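Long-range contacts in GDSL-like Lipase/Acylhydrolase family protein (Neisseria meningitidis, PDB 4K7J), which probably removes O-acetyl groups from peptidoglycan as a serine esterase of the SGNH hydrolase family: residues I244-T249 with L283-P288; Q220-S225 with Q264-T269; R55-G60 with T238-V243. One frame throughout, in Å; residues are numbered along the deposited sequence.

In the fold
Contacts 1 and 3 are neighbours in the mixed central sheet of the esterase domain. They share strand 242-246, which has strand 53-60 on one side and strand 281-286 on the other. Their centres lie about 14 Å apart. Contact 2 packs on that sheet, about 12 Å from contact 1 and about 17 Å from contact 3 between centres. It brings helix 259-276, the main helix of the connection between the two strands of contact 1, against residues 220-225. Tyr247 OH of contact 1 lies 2.8 Å from Trp224 NE1 of contact 2. An acetate, probably from the crystallisation liquor, lies about 4 Å from the Thr249 side chain of contact 1 (nearest atoms), consistent with a pocket here.

Contact 1 of 3, residues I244-T249 with L283-P288; sequences ILSYGT and LIIGAP
Ile244 and Leu245 lie beside Leu283, Ile284 and Ile285 as neighbouring parallel strands of the central sheet. Helix 259-276 is the main helix of the connection, a beta-alpha-beta crossover of the SGNH fold. The backbone N and O of Leu245 both bond to the neighbouring strand: N donates to Leu283 O at 2.9 Å, and O accepts from Ile285 N in a nearly straight bond (174° at the hydrogen). On one face of the sheet the Ile244 side chain runs alongside Leu283. Its CG2 also meets the tip of Ile285, 3.6 Å from CD1. CG2 stands anti to the backbone N (chi1 -55° for CG1), which turns this branch to Ile285. On the other face Leu245 CD1 only approaches Ile284 CG1, at 4.3 Å.

Beyond the bridged pairs the backbones stay close, but a water and Gln312 make the links. The water accepts from Tyr247 N at 2.8 Å and lies within bonding distance of Leu245 O and Ile285 O, with more acceptors around it than its protons can serve. Gln312, outside both segments, bonds Tyr247 O and Ala287 N. Gly248 has a positive phi (125°), backbone angles that call for glycine, and Ala287 CB lies against its CA and C. Gly248 and Thr249 begin a Gly-Thr-Asn sequence consistent with the family block that supplies the SGNH asparagine. An acetate, probably from the crystallisation liquor, lies near Thr249, whose OG1 is hydrogen-bonded to His63 NE2. The same side chain crosses the ring of Pro288 at about a right angle, with OG1 3.7 Å from CD. A second water lies 2.6 Å from Thr249 OG1 and donates to Pro288 O at 2.8 Å.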
ATOM      1  N   ILE A 244      -6.558  -1.633  -0.288  1.00 15.22           N
ATOM      2  CA  ILE A 244      -6.688  -1.405   1.142  1.00 13.57           C
ATOM      3  C   ILE A 244      -6.269   0.016   1.456  1.00 15.02           C
ATOM      4  O   ILE A 244      -5.135   0.431   1.153  1.00 13.96           O
ATOM      5  CB  ILE A 244      -5.815  -2.377   1.967  1.00 14.41           C
ATOM      6  CG1 ILE A 244      -6.146  -3.824   1.603  1.00 20.25           C
ATOM      7  CG2 ILE A 244      -5.993  -2.119   3.465  1.00 12.15           C
ATOM      8  CD1 ILE A 244      -5.384  -4.882   2.421  1.00 21.67           C
ATOM      9  N   LEU A 245      -7.183   0.768   2.051  1.00 10.97           N
ATOM     10  CA  LEU A 245      -6.881   2.124   2.501  1.00 13.89           C
ATOM     11  C   LEU A 245      -6.671   2.096   4.008  1.00 16.29           C
ATOM     12  O   LEU A 245      -7.571   1.721   4.772  1.00 14.40           O
ATOM     13  CB  LEU A 245      -8.030   3.071   2.153  1.00 16.37           C
ATOM     14  CG  LEU A 245      -8.385   3.191   0.674  1.00 18.12           C
ATOM     15  CD1 LEU A 245      -9.695   3.956   0.512  1.00 12.89           C
ATOM     16  CD2 LEU A 245      -7.264   3.863  -0.125  1.00 16.89           C
ATOM     17  N   SER A 246      -5.476   2.467   4.443  1.00 14.68           N
ATOM     18  CA  SER A 246      -5.162   2.431   5.870  1.00 13.24           C
ATOM     19  C   SER A 246      -4.668   3.796   6.352  1.00 19.32           C
ATOM     20  O   SER A 246      -3.472   4.064   6.364  1.00 13.97           O
ATOM     21  CB  SER A 246      -4.134   1.321   6.166  1.00 16.69           C
ATOM     22  OG  SER A 246      -3.781   1.286   7.544  1.00 18.54           O
ATOM     23  N   TYR A 247      -5.606   4.664   6.730  1.00 14.15           N
ATOM     24  CA  TYR A 247      -5.282   5.981   7.243  1.00 12.30           C
ATOM     25  C   TYR A 247      -6.082   6.192   8.521  1.00 17.28           C
ATOM     26  O   TYR A 247      -6.728   5.275   9.001  1.00 16.43           O
ATOM     27  CB  TYR A 247      -5.638   7.068   6.226  1.00 15.55           C
ATOM     28  CG  TYR A 247      -4.838   7.051   4.922  1.00 13.20           C
ATOM     29  CD1 TYR A 247      -3.633   7.734   4.812  1.00 12.82           C
ATOM     30  CD2 TYR A 247      -5.325   6.399   3.797  1.00 13.55           C
ATOM     31  CE1 TYR A 247      -2.920   7.746   3.625  1.00 11.70           C
ATOM     32  CE2 TYR A 247      -4.624   6.404   2.597  1.00 15.06           C
ATOM     33  CZ  TYR A 247      -3.423   7.081   2.516  1.00 15.38           C
ATOM     34  OH  TYR A 247      -2.722   7.090   1.329  1.00 15.34           O
ATOM     35  N   GLY A 248      -6.042   7.394   9.077  1.00 18.96           N
ATOM     36  CA  GLY A 248      -6.890   7.689  10.220  1.00 19.41           C
ATOM     37  C   GLY A 248      -6.116   8.194  11.410  1.00 17.68           C
ATOM     38  O   GLY A 248      -6.566   9.095  12.110  1.00 15.70           O
ATOM     39  N   THR A 249      -4.939   7.620  11.630  1.00 16.48           N
ATOM     40  CA  THR A 249      -4.111   8.005  12.771  1.00 15.92           C
ATOM     41  C   THR A 249      -3.700   9.471  12.724  1.00 16.82           C
ATOM     42  O   THR A 249      -3.812  10.185  13.712  1.00 15.94           O
ATOM     43  CB  THR A 249      -2.870   7.110  12.866  1.00 18.08           C
ATOM     44  OG1 THR A 249      -3.286   5.757  13.095  1.00 18.79           O
ATOM     45  CG2 THR A 249      -1.965   7.551  14.000  1.00 15.26           C
ATOM     46  N   LEU A 283     -11.117  -2.203   0.860  1.00 17.13           N
ATOM     47  CA  LEU A 283     -11.158  -2.433   2.299  1.00 17.82           C
ATOM     48  C   LEU A 283     -10.653  -1.200   3.028  1.00 17.69           C
ATOM     49  O   LEU A 283      -9.540  -0.734   2.772  1.00 17.68           O
ATOM     50  CB  LEU A 283     -10.282  -3.621   2.684  1.00 13.19           C
ATOM     51  CG  LEU A 283     -10.054  -3.730   4.205  1.00 19.79           C
ATOM     52  CD1 LEU A 283     -11.299  -4.246   4.901  1.00 21.53           C
ATOM     53  CD2 LEU A 283      -8.851  -4.583   4.561  1.00 16.28           C
ATOM     54  N   ILE A 284     -11.472  -0.662   3.921  1.00 13.35           N
ATOM     55  CA  ILE A 284     -11.055   0.462   4.755  1.00 16.97           C
ATOM     56  C   ILE A 284     -10.631  -0.035   6.137  1.00 16.71           C
ATOM     57  O   ILE A 284     -11.410  -0.683   6.854  1.00 17.96           O
ATOM     58  CB  ILE A 284     -12.166   1.521   4.868  1.00 15.53           C
ATOM     59  CG1 ILE A 284     -12.305   2.248   3.524  1.00 15.54           C
ATOM     60  CG2 ILE A 284     -11.866   2.500   5.997  1.00 13.51           C
ATOM     61  CD1 ILE A 284     -13.451   3.222   3.445  1.00 14.84           C
ATOM     62  N   ILE A 285      -9.383   0.246   6.492  1.00 15.07           N
ATOM     63  CA  ILE A 285      -8.857  -0.112   7.800  1.00 14.80           C
ATOM     64  C   ILE A 285      -9.097   1.030   8.788  1.00 16.62           C
ATOM     65  O   ILE A 285      -8.458   2.077   8.705  1.00 15.48           O
ATOM     66  CB  ILE A 285      -7.365  -0.448   7.728  1.00 13.84           C
ATOM     67  CG1 ILE A 285      -7.171  -1.742   6.933  1.00 16.56           C
ATOM     68  CG2 ILE A 285      -6.794  -0.619   9.137  1.00 17.04           C
ATOM     69  CD1 ILE A 285      -5.790  -2.337   7.062  1.00 18.77           C
ATOM     70  N   GLY A 286     -10.050   0.839   9.697  1.00 20.27           N
ATOM     71  CA  GLY A 286     -10.329   1.844  10.708  1.00 13.56           C
ATOM     72  C   GLY A 286      -9.095   2.074  11.558  1.00 17.00           C
ATOM     73  O   GLY A 286      -8.357   1.131  11.839  1.00 16.00           O
ATOM     74  N   ALA A 287      -8.855   3.322  11.948  1.00 13.40           N
ATOM     75  CA  ALA A 287      -7.663   3.656  12.714  1.00 17.66           C
ATOM     76  C   ALA A 287      -7.553   2.833  14.012  1.00 23.84           C
ATOM     77  O   ALA A 287      -8.566   2.566  14.671  1.00 17.46           O
ATOM     78  CB  ALA A 287      -7.640   5.137  13.017  1.00 15.29           C
ATOM     79  N   PRO A 288      -6.321   2.425  14.376  1.00 15.90           N
ATOM     80  CA  PRO A 288      -6.112   1.780  15.676  1.00 17.14           C
ATOM     81  C   PRO A 288      -6.290   2.799  16.784  1.00 19.26           C
ATOM     82  O   PRO A 288      -6.320   3.994  16.500  1.00 18.57           O
ATOM     83  CB  PRO A 288      -4.640   1.345  15.618  1.00 15.68           C
ATOM     84  CG  PRO A 288      -3.995   2.315  14.665  1.00 18.52           C
ATOM     85  CD  PRO A 288      -5.059   2.581  13.623  1.00 18.00           C
TER
HETATM   86  O   HOH W   1      -8.237   3.896   6.446  1.00 17.08           O
HETATM   87  O   HOH W   2      -4.773   5.868  15.207  1.00 19.52           O

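Contact 2 of 3, residues Q220-S225 with Q264-T269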
ATOM      1  N   GLN A 220      -2.275  11.515   5.268  1.00 15.77           N
ATOM      2  CA  GLN A 220      -3.724  11.411   5.417  1.00 16.28           C
ATOM      3  C   GLN A 220      -4.311  11.132   4.034  1.00 17.62           C
ATOM      4  O   GLN A 220      -3.680  11.466   3.030  1.00 13.01           O
ATOM      5  CB  GLN A 220      -4.282  12.717   5.949  1.00 13.49           C
ATOM      6  CG  GLN A 220      -3.773  13.081   7.355  1.00 17.97           C
ATOM      7  CD  GLN A 220      -4.280  14.432   7.787  1.00 21.23           C
ATOM      8  OE1 GLN A 220      -5.464  14.761   7.592  1.00 17.48           O
ATOM      9  NE2 GLN A 220      -3.386  15.249   8.333  1.00 20.09           N
ATOM     10  N   LEU A 221      -5.498  10.527   3.976  1.00  9.92           N
ATOM     11  CA  LEU A 221      -6.074  10.135   2.685  1.00 16.05           C
ATOM     12  C   LEU A 221      -6.297  11.307   1.749  1.00 15.20           C
ATOM     13  O   LEU A 221      -6.072  11.190   0.548  1.00 13.50           O
ATOM     14  CB  LEU A 221      -7.388   9.358   2.851  1.00 12.92           C
ATOM     15  CG  LEU A 221      -8.122   9.070   1.536  1.00 14.71           C
ATOM     16  CD1 LEU A 221      -7.313   8.136   0.652  1.00 16.43           C
ATOM     17  CD2 LEU A 221      -9.501   8.520   1.759  1.00 22.12           C
ATOM     18  N   THR A 222      -6.734  12.438   2.298  1.00 19.99           N
ATOM     19  CA  THR A 222      -7.003  13.621   1.484  1.00 15.27           C
ATOM     20  C   THR A 222      -5.735  14.154   0.833  1.00 18.21           C
ATOM     21  O   THR A 222      -5.802  14.899  -0.143  1.00 18.34           O
ATOM     22  CB  THR A 222      -7.666  14.756   2.292  1.00 23.05           C
ATOM     23  OG1 THR A 222      -6.812  15.150   3.384  1.00 17.79           O
ATOM     24  CG2 THR A 222      -9.021  14.304   2.825  1.00 16.24           C
ATOM     25  N   GLN A 223      -4.582  13.766   1.362  1.00 12.94           N
ATOM     26  CA  GLN A 223      -3.319  14.250   0.825  1.00 16.01           C
ATOM     27  C   GLN A 223      -2.893  13.542  -0.460  1.00 17.92           C
ATOM     28  O   GLN A 223      -1.808  13.793  -0.960  1.00 20.23           O
ATOM     29  CB  GLN A 223      -2.210  14.201   1.879  1.00 15.72           C
ATOM     30  CG  GLN A 223      -2.448  15.219   2.999  1.00 14.24           C
ATOM     31  CD  GLN A 223      -1.534  15.021   4.173  1.00 15.08           C
ATOM     32  OE1 GLN A 223      -1.094  13.914   4.438  1.00 18.79           O
ATOM     33  NE2 GLN A 223      -1.236  16.104   4.888  1.00 21.29           N
ATOM     34  N   TRP A 224      -3.748  12.672  -0.996  1.00 15.00           N
ATOM     35  CA  TRP A 224      -3.589  12.248  -2.384  1.00 18.69           C
ATOM     36  C   TRP A 224      -3.592  13.477  -3.315  1.00 19.21           C
ATOM     37  O   TRP A 224      -3.069  13.426  -4.438  1.00 17.28           O
ATOM     38  CB  TRP A 224      -4.699  11.279  -2.799  1.00 17.53           C
ATOM     39  CG  TRP A 224      -4.594   9.885  -2.210  1.00 17.89           C
ATOM     40  CD1 TRP A 224      -3.903   9.504  -1.091  1.00 14.44           C
ATOM     41  CD2 TRP A 224      -5.204   8.699  -2.729  1.00 21.26           C
ATOM     42  NE1 TRP A 224      -4.049   8.153  -0.886  1.00 13.68           N
ATOM     43  CE2 TRP A 224      -4.851   7.639  -1.875  1.00 16.39           C
ATOM     44  CE3 TRP A 224      -6.020   8.434  -3.839  1.00 19.52           C
ATOM     45  CZ2 TRP A 224      -5.283   6.330  -2.092  1.00 14.31           C
ATOM     46  CZ3 TRP A 224      -6.450   7.136  -4.052  1.00 20.36           C
ATOM     47  CH2 TRP A 224      -6.076   6.097  -3.183  1.00 18.17           C
ATOM     48  N   SER A 225      -4.179  14.579  -2.846  1.00 14.79           N
ATOM     49  CA  SER A 225      -4.212  15.828  -3.622  1.00 21.91           C
ATOM     50  C   SER A 225      -2.804  16.387  -3.920  1.00 19.92           C
ATOM     51  O   SER A 225      -2.621  17.162  -4.860  1.00 19.82           O
ATOM     52  CB  SER A 225      -5.076  16.888  -2.922  1.00 17.61           C
ATOM     53  OG  SER A 225      -4.386  17.440  -1.819  1.00 22.88           O
ATOM     54  N   GLN A 264     -16.803  13.768   3.019  1.00 18.03           N
ATOM     55  CA  GLN A 264     -17.153  13.929   1.610  1.00 24.65           C
ATOM     56  C   GLN A 264     -15.958  13.624   0.708  1.00 25.44           C
ATOM     57  O   GLN A 264     -16.111  13.025  -0.359  1.00 16.94           O
ATOM     58  CB  GLN A 264     -17.675  15.341   1.319  1.00 27.08           C
ATOM     59  CG  GLN A 264     -18.395  15.447  -0.025  1.00 42.85           C
ATOM     60  CD  GLN A 264     -18.906  16.849  -0.319  1.00 65.56           C
ATOM     61  OE1 GLN A 264     -18.281  17.845   0.057  1.00 66.94           O
ATOM     62  NE2 GLN A 264     -20.052  16.933  -0.995  1.00 62.72           N
ATOM     63  N   LYS A 265     -14.768  14.034   1.139  1.00 20.66           N
ATOM     64  CA  LYS A 265     -13.559  13.753   0.365  1.00 20.96           C
ATOM     65  C   LYS A 265     -13.274  12.268   0.331  1.00 18.83           C
ATOM     66  O   LYS A 265     -12.913  11.720  -0.710  1.00 19.34           O
ATOM     67  CB  LYS A 265     -12.366  14.538   0.905  1.00 19.25           C
ATOM     68  CG  LYS A 265     -12.438  16.001   0.521  1.00 29.77           C
ATOM     69  CD  LYS A 265     -11.267  16.803   1.035  1.00 31.95           C
ATOM     70  CE  LYS A 265     -11.395  18.264   0.602  1.00 39.13           C
ATOM     71  NZ  LYS A 265     -10.169  19.047   0.946  1.00 44.96           N
ATOM     72  N   TRP A 266     -13.469  11.607   1.465  1.00 19.77           N
ATOM     73  CA  TRP A 266     -13.275  10.162   1.535  1.00 18.14           C
ATOM     74  C   TRP A 266     -14.244   9.440   0.599  1.00 16.74           C
ATOM     75  O   TRP A 266     -13.841   8.572  -0.176  1.00 20.39           O
ATOM     76  CB  TRP A 266     -13.437   9.664   2.976  1.00 15.03           C
ATOM     77  CG  TRP A 266     -12.177   9.747   3.785  1.00 16.35           C
ATOM     78  CD1 TRP A 266     -11.469  10.876   4.107  1.00 15.96           C
ATOM     79  CD2 TRP A 266     -11.479   8.651   4.385  1.00 18.15           C
ATOM     80  NE1 TRP A 266     -10.366  10.538   4.863  1.00 14.50           N
ATOM     81  CE2 TRP A 266     -10.349   9.180   5.040  1.00 14.90           C
ATOM     82  CE3 TRP A 266     -11.688   7.266   4.411  1.00 17.09           C
ATOM     83  CZ2 TRP A 266      -9.439   8.371   5.731  1.00 17.10           C
ATOM     84  CZ3 TRP A 266     -10.784   6.470   5.100  1.00 16.36           C
ATOM     85  CH2 TRP A 266      -9.676   7.026   5.746  1.00 16.65           C
ATOM     86  N   LEU A 267     -15.522   9.799   0.663  1.00 18.30           N
ATOM     87  CA  LEU A 267     -16.510   9.211  -0.246  1.00 22.03           C
ATOM     88  C   LEU A 267     -16.139   9.447  -1.709  1.00 19.36           C
ATOM     89  O   LEU A 267     -16.238   8.547  -2.524  1.00 21.84           O
ATOM     90  CB  LEU A 267     -17.901   9.784   0.035  1.00 23.32           C
ATOM     91  CG  LEU A 267     -18.465   9.295   1.370  1.00 32.66           C
ATOM     92  CD1 LEU A 267     -19.547  10.228   1.913  1.00 33.68           C
ATOM     93  CD2 LEU A 267     -18.990   7.871   1.206  1.00 24.38           C
ATOM     94  N   ASP A 268     -15.722  10.671  -2.031  1.00 23.47           N
ATOM     95  CA  ASP A 268     -15.243  10.991  -3.376  1.00 25.99           C
ATOM     96  C   ASP A 268     -14.092  10.083  -3.803  1.00 24.52           C
ATOM     97  O   ASP A 268     -14.069   9.590  -4.931  1.00 24.09           O
ATOM     98  CB  ASP A 268     -14.786  12.447  -3.471  1.00 27.32           C
ATOM     99  CG  ASP A 268     -15.938  13.429  -3.405  1.00 44.46           C
ATOM    100  OD1 ASP A 268     -17.109  12.995  -3.536  1.00 48.38           O
ATOM    101  OD2 ASP A 268     -15.668  14.640  -3.226  1.00 50.93           O
ATOM    102  N   THR A 269     -13.137   9.874  -2.900  1.00 18.92           N
ATOM    103  CA  THR A 269     -11.984   9.042  -3.191  1.00 17.34           C
ATOM    104  C   THR A 269     -12.384   7.594  -3.469  1.00 18.37           C
ATOM    105  O   THR A 269     -11.870   6.976  -4.402  1.00 18.43           O
ATOM    106  CB  THR A 269     -10.926   9.100  -2.060  1.00 21.12           C
ATOM    107  OG1 THR A 269     -10.602  10.464  -1.767  1.00 20.40           O
ATOM    108  CG2 THR A 269      -9.661   8.380  -2.483  1.00 18.37           C
TER
HETATM  109  O   HOH W   3      -7.998  11.595  -1.701  1.00 21.24           O
HETATM  110  O   HOH W   4      -8.089  12.117   5.090  1.00 17.20           O
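Leu221 packs on Trp266 and Thr269 of helix 259-276. Its CD2 sits over one face of the Trp266 indole, 3.4 Å from the centroid of the five-membered ring and 16° off the normal. This is a close CH-pi contact. Leu221 CB rests near the CE2 and CZ2 atoms of the same indole. CG, anti to the backbone N (chi1 173°), carries the two methyls toward the helix. The other methyl, CD1, meets Thr269 CG2 tip to tip at 3.9 Å.

Residues 221-225 form a 3-10 turn after strand 208-215, and the helix belongs to the crossover between strands 242-246 and 281-286. Packing and two bridging waters hold the turn to the helix. Leu221 CD1 and Thr269 CG2 share one face of Trp224, both offset toward the rim, with CG2 3.8 Å from CZ3. Thr269 OG1 is tied back to its own helix by donating to Lys265 O at 2.8 Å, from the face of that carbonyl opposite Thr269 N. A water donates to both Thr269 OG1 and Leu221 O. A second water accepts from Trp266 NE1 at 2.8 Å and from Thr222 N. Toward solvent, Thr222 CG2 crosses the Lys265 chain, 3.8 Å from CD.

Contact 3 of 3, residues R55-G60 with T238-V243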
ATOM      1  N   ARG A  55      -3.882  -9.146  -7.062  1.00 22.06           N
ATOM      2  CA  ARG A  55      -3.048  -8.036  -6.606  1.00 22.23           C
ATOM      3  C   ARG A  55      -3.723  -7.236  -5.501  1.00 18.89           C
ATOM      4  O   ARG A  55      -4.749  -6.586  -5.727  1.00 20.91           O
ATOM      5  CB  ARG A  55      -2.697  -7.113  -7.781  1.00 18.40           C
ATOM      6  CG  ARG A  55      -1.846  -7.771  -8.862  1.00 22.61           C
ATOM      7  CD  ARG A  55      -1.694  -6.875 -10.089  1.00 25.22           C
ATOM      8  NE  ARG A  55      -1.078  -7.607 -11.192  1.00 32.14           N
ATOM      9  CZ  ARG A  55      -1.762  -8.245 -12.136  1.00 25.64           C
ATOM     10  NH1 ARG A  55      -3.086  -8.228 -12.126  1.00 27.92           N
ATOM     11  NH2 ARG A  55      -1.120  -8.889 -13.098  1.00 28.31           N
ATOM     12  N   ILE A  56      -3.136  -7.303  -4.311  1.00 19.46           N
ATOM     13  CA  ILE A  56      -3.600  -6.543  -3.155  1.00 16.64           C
ATOM     14  C   ILE A  56      -2.704  -5.318  -2.999  1.00 15.88           C
ATOM     15  O   ILE A  56      -1.479  -5.449  -2.947  1.00 14.64           O
ATOM     16  CB  ILE A  56      -3.511  -7.405  -1.864  1.00 17.53           C
ATOM     17  CG1 ILE A  56      -4.488  -8.576  -1.929  1.00 18.12           C
ATOM     18  CG2 ILE A  56      -3.796  -6.568  -0.610  1.00 15.03           C
ATOM     19  CD1 ILE A  56      -4.317  -9.570  -0.762  1.00 16.32           C
ATOM     20  N   LEU A  57      -3.309  -4.132  -2.934  1.00 15.71           N
ATOM     21  CA  LEU A  57      -2.553  -2.880  -2.839  1.00 13.65           C
ATOM     22  C   LEU A  57      -2.936  -2.077  -1.590  1.00 15.29           C
ATOM     23  O   LEU A  57      -4.052  -1.572  -1.487  1.00 17.34           O
ATOM     24  CB  LEU A  57      -2.801  -2.021  -4.086  1.00 17.24           C
ATOM     25  CG  LEU A  57      -2.210  -0.610  -4.116  1.00 19.13           C
ATOM     26  CD1 LEU A  57      -0.691  -0.684  -3.981  1.00 17.54           C
ATOM     27  CD2 LEU A  57      -2.616   0.122  -5.422  1.00 15.46           C
ATOM     28  N   GLN A  58      -2.006  -1.937  -0.651  1.00 11.70           N
ATOM     29  CA  GLN A  58      -2.297  -1.171   0.550  1.00 13.69           C
ATOM     30  C   GLN A  58      -1.668   0.220   0.506  1.00 16.23           C
ATOM     31  O   GLN A  58      -0.441   0.372   0.415  1.00 16.13           O
ATOM     32  CB  GLN A  58      -1.844  -1.916   1.813  1.00 11.89           C
ATOM     33  CG  GLN A  58      -2.167  -1.127   3.085  1.00 12.97           C
ATOM     34  CD  GLN A  58      -2.193  -1.991   4.325  1.00 19.01           C
ATOM     35  OE1 GLN A  58      -2.671  -3.128   4.293  1.00 16.04           O
ATOM     36  NE2 GLN A  58      -1.676  -1.457   5.432  1.00 13.36           N
ATOM     37  N   ILE A  59      -2.523   1.230   0.581  1.00 16.50           N
ATOM     38  CA  ILE A  59      -2.093   2.615   0.512  1.00 13.56           C
ATOM     39  C   ILE A  59      -2.425   3.248   1.845  1.00 16.60           C
ATOM     40  O   ILE A  59      -3.567   3.171   2.294  1.00 12.75           O
ATOM     41  CB  ILE A  59      -2.821   3.367  -0.619  1.00 14.82           C
ATOM     42  CG1 ILE A  59      -2.826   2.519  -1.897  1.00 16.82           C
ATOM     43  CG2 ILE A  59      -2.185   4.768  -0.856  1.00 13.96           C
ATOM     44  CD1 ILE A  59      -3.739   3.053  -3.001  1.00 13.07           C
ATOM     45  N   GLY A  60      -1.432   3.844   2.499  1.00 12.84           N
ATOM     46  CA  GLY A  60      -1.653   4.376   3.833  1.00 16.67           C
ATOM     47  C   GLY A  60      -0.554   5.250   4.416  1.00 13.92           C
ATOM     48  O   GLY A  60       0.151   5.946   3.692  1.00 15.57           O
ATOM     49  N   THR A 238      -2.282  -0.201 -11.939  1.00 23.33           N
ATOM     50  CA  THR A 238      -1.616  -1.047 -10.937  1.00 17.86           C
ATOM     51  C   THR A 238      -2.086  -2.483 -11.076  1.00 23.03           C
ATOM     52  O   THR A 238      -1.390  -3.424 -10.674  1.00 19.49           O
ATOM     53  CB  THR A 238      -1.930  -0.627  -9.481  1.00 16.81           C
ATOM     54  OG1 THR A 238      -3.347  -0.623  -9.274  1.00 17.05           O
ATOM     55  CG2 THR A 238      -1.368   0.745  -9.161  1.00 16.43           C
ATOM     56  N   GLY A 239      -3.285  -2.649 -11.626  1.00 19.31           N
ATOM     57  CA  GLY A 239      -3.884  -3.965 -11.728  1.00 26.19           C
ATOM     58  C   GLY A 239      -4.438  -4.479 -10.407  1.00 28.65           C
ATOM     59  O   GLY A 239      -4.757  -5.658 -10.302  1.00 26.86           O
ATOM     60  N   ALA A 240      -4.550  -3.600  -9.406  1.00 21.60           N
ATOM     61  CA  ALA A 240      -5.014  -3.999  -8.072  1.00 21.35           C
ATOM     62  C   ALA A 240      -6.395  -4.648  -8.108  1.00 22.42           C
ATOM     63  O   ALA A 240      -7.330  -4.114  -8.701  1.00 23.39           O
ATOM     64  CB  ALA A 240      -5.029  -2.809  -7.126  1.00 16.96           C
ATOM     65  N   ASP A 241      -6.520  -5.791  -7.447  1.00 19.31           N
ATOM     66  CA  ASP A 241      -7.802  -6.476  -7.357  1.00 19.31           C
ATOM     67  C   ASP A 241      -8.466  -6.232  -6.012  1.00 22.71           C
ATOM     68  O   ASP A 241      -9.668  -6.450  -5.853  1.00 21.12           O
ATOM     69  CB  ASP A 241      -7.605  -7.975  -7.599  1.00 22.15           C
ATOM     70  CG  ASP A 241      -7.064  -8.256  -8.986  1.00 20.51           C
ATOM     71  OD1 ASP A 241      -7.651  -7.749  -9.970  1.00 26.68           O
ATOM     72  OD2 ASP A 241      -6.033  -8.933  -9.087  1.00 19.70           O
ATOM     73  N   LEU A 242      -7.669  -5.786  -5.045  1.00 18.39           N
ATOM     74  CA  LEU A 242      -8.185  -5.355  -3.745  1.00 20.56           C
ATOM     75  C   LEU A 242      -7.366  -4.150  -3.289  1.00 17.02           C
ATOM     76  O   LEU A 242      -6.146  -4.230  -3.202  1.00 20.51           O
ATOM     77  CB  LEU A 242      -8.089  -6.490  -2.708  1.00 16.41           C
ATOM     78  CG  LEU A 242      -8.397  -6.128  -1.245  1.00 15.24           C
ATOM     79  CD1 LEU A 242      -9.849  -5.653  -1.049  1.00 15.34           C
ATOM     80  CD2 LEU A 242      -8.088  -7.288  -0.303  1.00 19.40           C
ATOM     81  N   VAL A 243      -8.034  -3.034  -3.026  1.00 18.88           N
ATOM     82  CA  VAL A 243      -7.359  -1.826  -2.566  1.00 16.55           C
ATOM     83  C   VAL A 243      -7.622  -1.655  -1.080  1.00 19.16           C
ATOM     84  O   VAL A 243      -8.777  -1.557  -0.653  1.00 22.71           O
ATOM     85  CB  VAL A 243      -7.874  -0.578  -3.302  1.00 22.25           C
ATOM     86  CG1 VAL A 243      -7.234   0.706  -2.721  1.00 12.91           C
ATOM     87  CG2 VAL A 243      -7.613  -0.693  -4.791  1.00 24.49           C
TER
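Arg55 and Asp241 meet where two parallel strands of the central sheet, 53-60 and 242-246, come together. Arg55 N donates to Asp241 OD2 at 3.0 Å, on the anti side of the carboxylate and 24° out of its plane. Arg55 O takes two donors: Asp241 N at a short 2.6 Å and Leu242 N at 3.1 Å. The Asp241 N-H comes in the carbonyl plane, while that of Leu242 is tilted from it. Arg55 O is thus shared by two successive N-H groups near the start of strand 242-246. The Arg55 chain is extended from CG to NE and passes over the turn before the strand. Its CD lies 3.3 Å from Gly239 O, which is also near the guanidinium plane at its edge. The charged ends have other partners: Glu203 binds Arg55 NE, and Lys42 binds Asp241 OD2.

Regular parallel pairing follows, in the alpha/beta sheet of the SGNH fold. Leu57 N donates to Leu242 O at 2.9 Å, in a bond of 171° at the hydrogen. On one face Ile56 and Leu242 lie side by side, CG1 4.2 Å from CD2. On the other, Leu57 CB touches Ala240 CB at 3.9 Å. The Leu57 side chain crosses Thr238 at about a right angle, CD2 near OG1 and CG2. Thr238 OG1 accepts from Ala240 N at 3.2 Å, closing an ST turn around Gly239, which has positive phi, and also bonds to Leu235 O. Farther along, Ile59 CD1 approaches Val243 CG1. Strand 53-60 ends at Gly60, the first residue of the Gly-Asp-Ser sequence that carries the nucleophile in SGNH esterases.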